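Local coordinates for large adhesion protein (Lap) involved in biofilm formation (Marinobacter hydrocarbonoclasticus, PDB 6XI3) that forms part of the extending region of a bacterial surface adhesin involved in biofilm formation, in which calcium-binding Ig-like repeats probably act as an extended spacer, at residues L321-D326 against V391-Q396; A345-V350 against I365-A370; I354-G359 against S383-D388. All blocks are in the same frame, centred on the assembly; numbering follows the deposited sequence.

Contact 1 (L321-D326 against V391-Q396)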
loop_
_atom_site.group_PDB
_atom_site.type_symbol
_atom_site.label_atom_id
_atom_site.label_comp_id
_atom_site.label_asym_id
_atom_site.label_seq_id
_atom_site.Cartn_x
_atom_site.Cartn_y
_atom_site.Cartn_z
ATOM N N LEU A 321 31.579 -41.601 11.576
ATOM C CA LEU A 321 31.191 -42.958 12.007
ATOM C C LEU A 321 32.462 -43.688 12.455
ATOM O O LEU A 321 33.486 -43.618 11.723
ATOM C CB LEU A 321 30.486 -43.663 10.842
ATOM C CG LEU A 321 30.007 -45.069 11.188
ATOM C CD1 LEU A 321 28.703 -45.423 10.501
ATOM C CD2 LEU A 321 31.098 -46.084 10.892
ATOM N N THR A 322 32.402 -44.347 13.612
ATOM C CA THR A 322 33.411 -45.356 14.040
ATOM C C THR A 322 32.789 -46.751 14.064
ATOM O O THR A 322 31.595 -46.868 14.346
ATOM C CB THR A 322 33.953 -45.088 15.449
ATOM O OG1 THR A 322 32.907 -45.326 16.395
ATOM C CG2 THR A 322 34.517 -43.693 15.606
ATOM N N VAL A 323 33.597 -47.788 13.870
ATOM C CA VAL A 323 33.163 -49.181 14.149
ATOM C C VAL A 323 34.275 -49.849 14.958
ATOM O O VAL A 323 35.451 -49.470 14.785
ATOM C CB VAL A 323 32.845 -49.946 12.856
ATOM C CG1 VAL A 323 34.093 -50.196 12.033
ATOM C CG2 VAL A 323 32.129 -51.254 13.151
ATOM N N SER A 324 33.887 -50.791 15.817
ATOM C CA SER A 324 34.795 -51.590 16.667
ATOM C C SER A 324 34.411 -53.066 16.558
ATOM O O SER A 324 33.210 -53.400 16.604
ATOM C CB SER A 324 34.788 -51.104 18.093
ATOM O OG SER A 324 35.467 -52.036 18.925
ATOM N N LEU A 325 35.410 -53.926 16.369
ATOM C CA LEU A 325 35.213 -55.382 16.503
ATOM C C LEU A 325 35.484 -55.725 17.968
ATOM O O LEU A 325 36.664 -55.776 18.361
ATOM C CB LEU A 325 36.139 -56.105 15.534
ATOM C CG LEU A 325 36.103 -57.624 15.593
ATOM C CD1 LEU A 325 34.690 -58.160 15.419
ATOM C CD2 LEU A 325 37.025 -58.192 14.519
ATOM N N ASP A 326 34.403 -55.912 18.724
ATOM C CA ASP A 326 34.421 -56.107 20.196
ATOM C C ASP A 326 34.805 -57.546 20.553
ATOM O O ASP A 326 35.611 -57.705 21.454
ATOM C CB ASP A 326 33.085 -55.711 20.794
ATOM C CG ASP A 326 32.795 -54.235 20.555
ATOM O OD1 ASP A 326 33.762 -53.437 20.450
ATOM O OD2 ASP A 326 31.638 -53.913 20.429
ATOM N N VAL A 391 36.181 -55.590 9.033
ATOM C CA VAL A 391 34.803 -55.104 9.278
ATOM C C VAL A 391 34.732 -53.711 8.648
ATOM O O VAL A 391 35.632 -52.908 8.934
ATOM C CB VAL A 391 34.496 -55.059 10.779
ATOM C CG1 VAL A 391 33.169 -54.353 11.072
ATOM C CG2 VAL A 391 34.508 -56.459 11.394
ATOM N N GLU A 392 33.730 -53.459 7.804
ATOM C CA GLU A 392 33.460 -52.115 7.229
ATOM C C GLU A 392 32.038 -51.710 7.648
ATOM O O GLU A 392 31.115 -52.516 7.512
ATOM C CB GLU A 392 33.693 -52.146 5.719
ATOM C CG GLU A 392 33.277 -50.873 4.991
ATOM C CD GLU A 392 34.279 -49.728 5.061
ATOM O OE1 GLU A 392 35.352 -49.905 5.690
ATOM O OE2 GLU A 392 33.989 -48.658 4.484
ATOM N N ALA A 393 31.876 -50.499 8.165
ATOM C CA ALA A 393 30.547 -49.935 8.474
ATOM C C ALA A 393 30.359 -48.616 7.725
ATOM O O ALA A 393 31.325 -47.833 7.639
ATOM C CB ALA A 393 30.420 -49.775 9.962
ATOM N N SER A 394 29.138 -48.380 7.240
ATOM C CA SER A 394 28.749 -47.171 6.473
ATOM C C SER A 394 27.357 -46.673 6.871
ATOM O O SER A 394 26.433 -47.486 7.096
ATOM C CB SER A 394 28.791 -47.424 5.010
ATOM O OG SER A 394 28.816 -46.169 4.338
ATOM N N ALA A 395 27.204 -45.356 6.927
ATOM C CA ALA A 395 25.899 -44.715 7.147
ATOM C C ALA A 395 25.895 -43.351 6.453
ATOM O O ALA A 395 26.977 -42.771 6.266
ATOM C CB ALA A 395 25.597 -44.610 8.622
ATOM N N GLN A 396 24.702 -42.857 6.121
ATOM C CA GLN A 396 24.491 -41.529 5.479
ATOM C C GLN A 396 24.297 -40.449 6.557
ATOM O O GLN A 396 23.355 -40.554 7.389
ATOM C CB GLN A 396 23.319 -41.638 4.508
ATOM C CG GLN A 396 23.570 -42.660 3.400
ATOM C CD GLN A 396 24.655 -42.199 2.454
ATOM O OE1 GLN A 396 24.575 -41.109 1.885
ATOM N NE2 GLN A 396 25.684 -43.021 2.296
#
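Leu321 drives both branches of its side chain into the small residues of the facing strand. Its CD1 rests on the methyl of Ala395, with CD1 to CB at 3.7 Å, while CD2 lies 3.9 Å from Ala393 CB and also touches the carbonyl oxygen of that residue. One leucine thus spans two alanines, Ala393 and Ala395, of the opposite strand. Two residues on, Val323 reaches the methyl of Ala393 from a different side: its CB is 3.8 Å from Ala393 CB, so that single methyl is shared between Leu321 and Val323. The CG2 branch of Val323, anti to the backbone N, runs on to Val391, meeting CG1 at 3.9 Å, and the two valines pass each other at a slant. Leu325 adds a looser touch, its CD2 4.4 Å from Val391 CG2.

The contacts between side chains across the pair are all apolar. The strand axes approach to 7.3 Å at 152°, roughly antiparallel but too far apart for backbone pairing, as expected of strands in two different layers. Thr322 and Ser324 turn away on one side and Glu392 on the other, which gives the in-and-out alternation of a sandwich strand. On the outward side of 321-326, Ser324 OG donates to Asp326 OD1 at 2.7 Å, and Asp326 OD2 is bonded to Ser338 OG.

Tyr374 touches Leu321, Val323 and Ala393 and so bridges the two layers, and its OH also bonds to Thr322 O. Leu337 of strand 334-342 packs on both Leu325 and Val391. Strand 320-329 is an outer strand of the three-stranded sheet, next to 334-342; strand 387-396 lies inside the four-stranded sheet, between 349-356 and 402-411.

Contact 2 (A345-V350 against I365-A370); sequences APNSQV and ITTVGA
Val350 and Thr366 exchange both backbone bonds of an antiparallel hydrogen-bonded pair: Val350 N gives to Thr366 O at 2.8 Å, and Thr366 N returns to Val350 O at 3.1 Å. Gln349 and Thr367 form the neighbouring non-hydrogen-bonded pair. Beyond the strand ends the pairing goes on, since Val368 N donates to Ser348 O at 2.9 Å and Asn347 N to Val368 O. CA-H...O contacts from Gln349 to Thr366 O and from Ile365 to Val350 O fill in between these bonds.

Ala345 O takes two donors from the same face of its plane, Ser348 N and the hydroxyl Ser348 OG at 2.7 Å, which together pin the type II turn from Ala345 to Ser348. A water gives a hydrogen to Asn347 O and also bonds to Thr367 OG1, joining the two segments at the surface.

Among the apolar contacts, Val350 CG2 and Val368 CG2 press together at 3.4 Å, tighter than usual for two methyls, with the side chains at about a right angle. On the Gln349 face, Ile365 CG2 slants against Gln349 CB at 3.9 Å. Thr367 CG2, anti to its own backbone N (OG1 at chi1 -63°), reaches Asn347 CA at 3.5 Å, and Pro346 CB lies on Gly369 O.

Val350 and Thr366 both touch Tyr374 of the opposite sheet. The arrangement is the open end of the beta hairpin 349-356 and 361-367, at the edge of a four-stranded antiparallel sheet in an Ig-like sandwich.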
loop_
_atom_site.group_PDB
_atom_site.type_symbol
_atom_site.label_atom_id
_atom_site.label_comp_id
_atom_site.label_asym_id
_atom_site.label_seq_id
_atom_site.Cartn_x
_atom_site.Cartn_y
_atom_site.Cartn_z
ATOM N N ALA A 345 21.169 -39.060 11.671
ATOM C CA ALA A 345 19.822 -39.006 12.275
ATOM C C ALA A 345 19.590 -40.343 12.968
ATOM O O ALA A 345 19.876 -41.397 12.401
ATOM C CB ALA A 345 18.762 -38.731 11.226
ATOM N N PRO A 346 19.116 -40.342 14.222
ATOM C CA PRO A 346 18.682 -41.575 14.866
ATOM C C PRO A 346 17.641 -42.297 14.004
ATOM O O PRO A 346 16.896 -41.645 13.281
ATOM C CB PRO A 346 18.105 -41.083 16.186
ATOM C CG PRO A 346 18.900 -39.834 16.465
ATOM C CD PRO A 346 18.970 -39.170 15.107
ATOM N N ASN A 347 17.717 -43.625 14.012
ATOM C CA ASN A 347 16.870 -44.558 13.230
ATOM C C ASN A 347 17.350 -44.720 11.787
ATOM O O ASN A 347 16.733 -45.570 11.101
ATOM C CB ASN A 347 15.390 -44.184 13.332
ATOM C CG ASN A 347 14.936 -44.253 14.768
ATOM O OD1 ASN A 347 15.346 -45.148 15.487
ATOM N ND2 ASN A 347 14.119 -43.309 15.197
ATOM N N SER A 348 18.440 -44.063 11.370
ATOM C CA SER A 348 19.178 -44.391 10.126
ATOM C C SER A 348 19.724 -45.823 10.180
ATOM O O SER A 348 20.021 -46.315 11.274
ATOM C CB SER A 348 20.289 -43.439 9.868
ATOM O OG SER A 348 19.800 -42.117 9.816
ATOM N N GLN A 349 19.870 -46.437 9.020
ATOM C CA GLN A 349 20.493 -47.770 8.868
ATOM C C GLN A 349 22.012 -47.605 8.867
ATOM O O GLN A 349 22.487 -46.595 8.338
ATOM C CB GLN A 349 20.030 -48.414 7.567
ATOM C CG GLN A 349 18.525 -48.586 7.523
ATOM C CD GLN A 349 18.075 -49.404 6.336
ATOM O OE1 GLN A 349 16.958 -49.919 6.318
ATOM N NE2 GLN A 349 18.957 -49.556 5.366
ATOM N N VAL A 350 22.717 -48.544 9.495
ATOM C CA VAL A 350 24.173 -48.721 9.361
ATOM C C VAL A 350 24.369 -50.006 8.578
ATOM O O VAL A 350 23.915 -51.034 9.101
ATOM C CB VAL A 350 24.886 -48.874 10.716
ATOM C CG1 VAL A 350 26.385 -48.914 10.474
ATOM C CG2 VAL A 350 24.492 -47.793 11.720
ATOM N N ILE A 365 22.871 -55.271 8.793
ATOM C CA ILE A 365 22.247 -53.925 8.867
ATOM C C ILE A 365 21.672 -53.765 10.270
ATOM O O ILE A 365 21.023 -54.706 10.794
ATOM C CB ILE A 365 21.158 -53.712 7.787
ATOM C CG1 ILE A 365 21.579 -54.184 6.389
ATOM C CG2 ILE A 365 20.762 -52.261 7.748
ATOM C CD1 ILE A 365 20.517 -53.939 5.292
ATOM N N THR A 366 21.924 -52.621 10.883
ATOM C CA THR A 366 21.329 -52.304 12.194
ATOM C C THR A 366 20.941 -50.833 12.166
ATOM O O THR A 366 21.065 -50.191 11.100
ATOM C CB THR A 366 22.256 -52.693 13.353
ATOM O OG1 THR A 366 21.507 -52.695 14.581
ATOM C CG2 THR A 366 23.460 -51.780 13.412
ATOM N N THR A 367 20.443 -50.365 13.293
ATOM C CA THR A 367 19.836 -49.034 13.454
ATOM C C THR A 367 20.674 -48.158 14.399
ATOM O O THR A 367 21.069 -48.619 15.472
ATOM C CB THR A 367 18.386 -49.194 13.906
ATOM O OG1 THR A 367 17.732 -49.876 12.827
ATOM C CG2 THR A 367 17.702 -47.874 14.184
ATOM N N VAL A 368 20.892 -46.911 13.993
ATOM C CA VAL A 368 21.535 -45.872 14.837
ATOM C C VAL A 368 20.602 -45.511 16.011
ATOM O O VAL A 368 19.470 -45.113 15.742
ATOM C CB VAL A 368 21.938 -44.655 13.997
ATOM C CG1 VAL A 368 22.596 -43.592 14.867
ATOM C CG2 VAL A 368 22.868 -45.029 12.850
ATOM N N GLY A 369 21.110 -45.523 17.256
ATOM C CA GLY A 369 20.316 -45.211 18.460
ATOM C C GLY A 369 20.086 -43.709 18.617
ATOM O O GLY A 369 20.648 -42.921 17.846
ATOM N N ALA A 370 19.288 -43.320 19.600
ATOM C CA ALA A 370 19.104 -41.901 19.993
ATOM C C ALA A 370 20.461 -41.217 20.225
ATOM O O ALA A 370 20.602 -40.061 19.801
ATOM C CB ALA A 370 18.231 -41.798 21.213
HETATM O O HOH W 1 16.913 -48.312 10.643
#

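Contact 3 (I354-G359 against S383-D388). With NA (sodium ion), chain H; CA (calcium ion), chain C.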
loop_
_atom_site.group_PDB
_atom_site.type_symbol
_atom_site.label_atom_id
_atom_site.label_comp_id
_atom_site.label_asym_id
_atom_site.label_seq_id
_atom_site.Cartn_x
_atom_site.Cartn_y
_atom_site.Cartn_z
ATOM N N ILE A 354 31.640 -57.851 6.738
ATOM C CA ILE A 354 32.813 -58.552 7.320
ATOM C C ILE A 354 33.376 -59.389 6.172
ATOM O O ILE A 354 32.613 -60.205 5.656
ATOM C CB ILE A 354 32.390 -59.410 8.518
ATOM C CG1 ILE A 354 31.635 -58.568 9.554
ATOM C CG2 ILE A 354 33.586 -60.108 9.139
ATOM C CD1 ILE A 354 30.545 -59.348 10.221
ATOM N N THR A 355 34.605 -59.098 5.757
ATOM C CA THR A 355 35.311 -59.779 4.658
ATOM C C THR A 355 36.427 -60.635 5.265
ATOM O O THR A 355 37.181 -60.132 6.079
ATOM C CB THR A 355 35.792 -58.739 3.642
ATOM O OG1 THR A 355 34.617 -57.969 3.365
ATOM C CG2 THR A 355 36.407 -59.353 2.394
ATOM N N ASP A 356 36.510 -61.895 4.861
ATOM C CA ASP A 356 37.601 -62.809 5.280
ATOM C C ASP A 356 38.765 -62.729 4.272
ATOM O O ASP A 356 38.688 -61.926 3.323
ATOM C CB ASP A 356 37.002 -64.198 5.462
ATOM C CG ASP A 356 36.691 -64.935 4.178
ATOM O OD1 ASP A 356 37.055 -64.415 3.076
ATOM O OD2 ASP A 356 36.124 -66.040 4.290
ATOM N N SER A 357 39.820 -63.524 4.479
ATOM C CA SER A 357 41.123 -63.405 3.774
ATOM C C SER A 357 41.018 -63.946 2.342
ATOM O O SER A 357 41.988 -63.752 1.588
ATOM C CB SER A 357 42.244 -64.095 4.524
ATOM O OG SER A 357 41.860 -65.401 4.908
ATOM N N THR A 358 39.920 -64.604 1.968
ATOM C CA THR A 358 39.744 -65.142 0.590
ATOM C C THR A 358 38.624 -64.391 -0.144
ATOM O O THR A 358 38.263 -64.829 -1.248
ATOM C CB THR A 358 39.582 -66.668 0.614
ATOM O OG1 THR A 358 38.257 -67.037 0.999
ATOM C CG2 THR A 358 40.572 -67.337 1.548
ATOM N N GLY A 359 38.093 -63.301 0.427
ATOM C CA GLY A 359 37.058 -62.457 -0.210
ATOM C C GLY A 359 35.609 -62.862 0.071
ATOM O O GLY A 359 34.739 -62.232 -0.519
ATOM N N SER A 383 30.349 -68.775 7.640
ATOM C CA SER A 383 30.652 -68.835 6.186
ATOM C C SER A 383 32.053 -68.292 5.886
ATOM O O SER A 383 32.481 -68.433 4.736
ATOM C CB SER A 383 29.608 -68.086 5.362
ATOM O OG SER A 383 29.693 -66.684 5.586
ATOM N N LEU A 384 32.732 -67.639 6.834
ATOM C CA LEU A 384 34.085 -67.071 6.584
ATOM C C LEU A 384 35.139 -68.118 6.944
ATOM O O LEU A 384 34.818 -69.026 7.722
ATOM C CB LEU A 384 34.265 -65.799 7.412
ATOM C CG LEU A 384 33.220 -64.711 7.147
ATOM C CD1 LEU A 384 33.579 -63.397 7.842
ATOM C CD2 LEU A 384 33.057 -64.486 5.647
ATOM N N VAL A 385 36.370 -67.925 6.483
ATOM C CA VAL A 385 37.485 -68.885 6.720
ATOM C C VAL A 385 38.489 -68.241 7.675
ATOM O O VAL A 385 38.553 -66.994 7.764
ATOM C CB VAL A 385 38.155 -69.352 5.415
ATOM C CG1 VAL A 385 37.153 -70.026 4.498
ATOM C CG2 VAL A 385 38.895 -68.231 4.699
ATOM N N ASP A 386 39.276 -69.077 8.344
ATOM C CA ASP A 386 40.302 -68.598 9.299
ATOM C C ASP A 386 41.258 -67.633 8.603
ATOM O O ASP A 386 41.497 -67.789 7.396
ATOM C CB ASP A 386 41.018 -69.782 9.941
ATOM C CG ASP A 386 40.159 -70.463 10.988
ATOM O OD1 ASP A 386 38.952 -70.069 11.171
ATOM O OD2 ASP A 386 40.711 -71.344 11.637
ATOM N N GLY A 387 41.784 -66.697 9.384
ATOM C CA GLY A 387 42.738 -65.660 8.977
ATOM C C GLY A 387 42.150 -64.283 9.246
ATOM O O GLY A 387 41.215 -64.182 10.080
ATOM N N ASP A 388 42.643 -63.267 8.537
ATOM C CA ASP A 388 42.278 -61.850 8.770
ATOM C C ASP A 388 40.771 -61.681 8.560
ATOM O O ASP A 388 40.175 -62.387 7.709
ATOM C CB ASP A 388 43.083 -60.894 7.879
ATOM C CG ASP A 388 44.520 -60.683 8.345
ATOM O OD1 ASP A 388 44.830 -61.044 9.518
ATOM O OD2 ASP A 388 45.329 -60.155 7.536
HETATM NA NA NA H . 40.086 -65.066 6.927
HETATM CA CA CA C . 42.872 -71.983 12.606
HETATM O O HOH W 2 44.022 -70.168 11.789
#
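A sodium site joins the turn after strand 349-356 to the loop that leads into strand 387-396. Ser357 OG binds the ion at 2.7 Å, Val385 O at 2.6 Å and Asp388 O at 2.8 Å, so one side-chain hydroxyl and two backbone carbonyls draw the segments together.

Beside it, Asp356 holds the loop by its carboxylate. With CG between the backbone N and the carbonyl carbon (chi1 75°), OD2 reaches Val385 N at 2.9 Å, meeting that N-H on its anti side and 25° out of plane. OD1 faces its own turn: Thr358 N comes from above the carboxylate plane, making an Asx turn, and Asn360 N is a further donor. On the core side, Leu384 CD1 packs at 3.5 Å on Ile354 CG2, while Thr358 CG2 meets Val385 CG2 tip to tip.

Asp386 points away from the turn and binds calcium through OD2 at 2.5 Å, a site that Asp412 and Thr414 share; its OD1 accepts from Ala413 N. Backbone N-H groups at both oxygens of Asp356 probably favour its charged form, and Val385 N ties the turn to residues 385-388, which supply ligands to both sodium and calcium.

How the contacts relate
Following the chain from the N terminus, the first segment met is 321-326, well after the earlier strands. Contact 1 closes the widest loop when 391-396 comes to face it, 64 residues later, and sets one sheet of the sandwich against the other. Both other contacts nest inside that loop. Contact 2 zips the open end of the hairpin 349-356/361-367, while contact 3 ties the far end of strand 349-356 to the start of strand 387-396. Their segments alternate along the chain, so these two cross, with centres about 26 Å apart. Contact 1 touches both: Ala393 and Ala395 pack against Val350 and Gln349, and Val391 against Ile354, linking the sodium-bearing end to the open end of the hairpin through the core.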